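Local structure of hydroxyindole o-methyltransferase (Homo sapiens, 4A6D) at the interface of chains A and B. The protein transfers the methyl group of S-adenosylmethionine to N-acetylserotonin, forming melatonin, and works as a homodimer. Numbering follows the deposited sequence. Chains: chain A/B, Hydroxyindole o-methyltransferase.

The interface of chains A and B. Residues chain A 21, 66, 69-71; chain B 15, 294, 298.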
loop_
_atom_site.group_PDB
_atom_site.type_symbol
_atom_site.label_atom_id
_atom_site.label_comp_id
_atom_site.label_asym_id
_atom_site.label_seq_id
_atom_site.Cartn_x
_atom_site.Cartn_y
_atom_site.Cartn_z
ATOM N N VAL A 21 2.821 4.711 -1.600
ATOM C CA VAL A 21 4.237 4.515 -1.870
ATOM C C VAL A 21 4.424 3.287 -2.786
ATOM O O VAL A 21 5.248 3.352 -3.700
ATOM C CB VAL A 21 5.023 4.411 -0.548
ATOM C CG1 VAL A 21 6.452 3.892 -0.768
ATOM C CG2 VAL A 21 5.034 5.733 0.185
ATOM N N ILE A 66 8.352 12.464 -5.708
ATOM C CA ILE A 66 8.123 11.440 -4.683
ATOM C C ILE A 66 9.272 10.399 -4.747
ATOM O O ILE A 66 9.814 10.053 -3.701
ATOM C CB ILE A 66 6.709 10.821 -4.769
ATOM C CG1 ILE A 66 5.654 11.890 -4.436
ATOM C CG2 ILE A 66 6.562 9.602 -3.844
ATOM C CD1 ILE A 66 4.330 11.725 -5.024
ATOM N N SER A 69 12.362 11.742 -2.918
ATOM C CA SER A 69 12.123 11.634 -1.468
ATOM C C SER A 69 12.239 10.180 -0.970
ATOM O O SER A 69 12.723 9.951 0.145
ATOM C CB SER A 69 10.748 12.190 -1.113
ATOM O OG SER A 69 10.692 13.585 -1.360
ATOM N N LEU A 70 11.793 9.209 -1.794
ATOM C CA LEU A 70 11.853 7.772 -1.484
ATOM C C LEU A 70 13.253 7.189 -1.706
ATOM O O LEU A 70 13.474 6.035 -1.370
ATOM C CB LEU A 70 10.825 6.967 -2.333
ATOM C CG LEU A 70 9.330 7.135 -2.007
ATOM C CD1 LEU A 70 8.477 6.295 -2.943
ATOM C CD2 LEU A 70 9.015 6.789 -0.543
ATOM N N LYS A 71 14.190 7.961 -2.274
ATOM C CA LYS A 71 15.571 7.505 -2.573
ATOM C C LYS A 71 15.634 6.519 -3.736
ATOM O O LYS A 71 16.596 5.742 -3.852
ATOM C CB LYS A 71 16.376 7.024 -1.335
ATOM C CG LYS A 71 16.664 8.123 -0.297
ATOM C CD LYS A 71 15.783 7.998 0.971
ATOM C CE LYS A 71 16.130 6.812 1.870
ATOM N NZ LYS A 71 15.038 6.490 2.839
ATOM N N TYR B 15 8.880 -0.909 0.195
ATOM C CA TYR B 15 8.033 -0.076 -0.646
ATOM C C TYR B 15 7.050 -0.940 -1.389
ATOM O O TYR B 15 5.868 -0.615 -1.449
ATOM C CB TYR B 15 8.878 0.743 -1.647
ATOM C CG TYR B 15 9.815 1.803 -1.070
ATOM C CD1 TYR B 15 9.640 2.292 0.221
ATOM C CD2 TYR B 15 10.839 2.346 -1.837
ATOM C CE1 TYR B 15 10.464 3.281 0.737
ATOM C CE2 TYR B 15 11.691 3.317 -1.322
ATOM C CZ TYR B 15 11.483 3.802 -0.042
ATOM O OH TYR B 15 12.323 4.755 0.487
ATOM N N LEU B 294 7.388 14.315 2.385
ATOM C CA LEU B 294 6.925 13.165 1.635
ATOM C C LEU B 294 5.408 12.951 1.744
ATOM O O LEU B 294 4.740 12.751 0.721
ATOM C CB LEU B 294 7.721 11.917 2.050
ATOM C CG LEU B 294 7.271 10.536 1.507
ATOM C CD1 LEU B 294 7.124 10.532 -0.012
ATOM C CD2 LEU B 294 8.250 9.477 1.960
ATOM N N LEU B 298 2.663 12.974 -1.248
ATOM C CA LEU B 298 1.741 11.856 -1.485
ATOM C C LEU B 298 0.314 12.381 -1.548
ATOM O O LEU B 298 -0.428 12.027 -2.464
ATOM C CB LEU B 298 1.895 10.708 -0.451
ATOM C CG LEU B 298 3.212 9.900 -0.453
ATOM C CD1 LEU B 298 3.311 9.061 0.774
ATOM C CD2 LEU B 298 3.332 8.998 -1.676
#
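B:Tyr15 lays one ring face against chain A, with A:Val21 near its inner end and A:Leu70 near its hydroxyl end. This patch of the two-fold dimer interface sets the N-terminal dimerisation region of chain A against helices 7-31 and 294-305 of chain B, its centre about 28 Å from A:His255 of the active site. A:Val21 forks between two partners. CG1 of A:Val21, anti to the backbone N (chi1 167°), sits over the rim of the tyrosine, 3.7 Å from CD1 of B:Tyr15, while CG2 of A:Val21 points away to CD1 of B:Leu298 at 3.8 Å. A:Leu70 runs antiparallel to the tyrosine over the same face, its CB 3.9 Å from CE2 and its CD2 above CZ and CE1. The phenol is tied down at its far end: OH of B:Tyr15 donates to the main-chain O of A:Leu70 at 2.5 Å, a short bond. The oxygen lies close to the ring plane; seen from the acceptor, the donor stands at a C=O...O angle of 127°, tilted 22° from the carbonyl plane. This carbonyl follows the C-terminal end of helix 57-69, whose dipole may strengthen it as an acceptor. A phenylalanine in place of B:Tyr15 could keep the ring packing but would probably leave the A:Leu70 carbonyl without this donor and the ring less firmly fixed. Beyond the tyrosine, methyl groups make most of the contact. B:Leu294 meets A:Ile66 and A:Leu70 at about right angles, and B:Leu298, one turn along, crosses A:Ile66 in the same manner. Helix 294-305 also carries the substrate-binding B:Asn302, so dimer packing may help to position that part of the substrate site. B:Leu294 splits its methyls, CD2 resting 3.8 Å from CD2 of A:Leu70. CD1 of B:Leu294 rests against A:Ile66 and A:Ser69, 4.0 Å from CG2 of the isoleucine and 4.1 Å from CB of the serine.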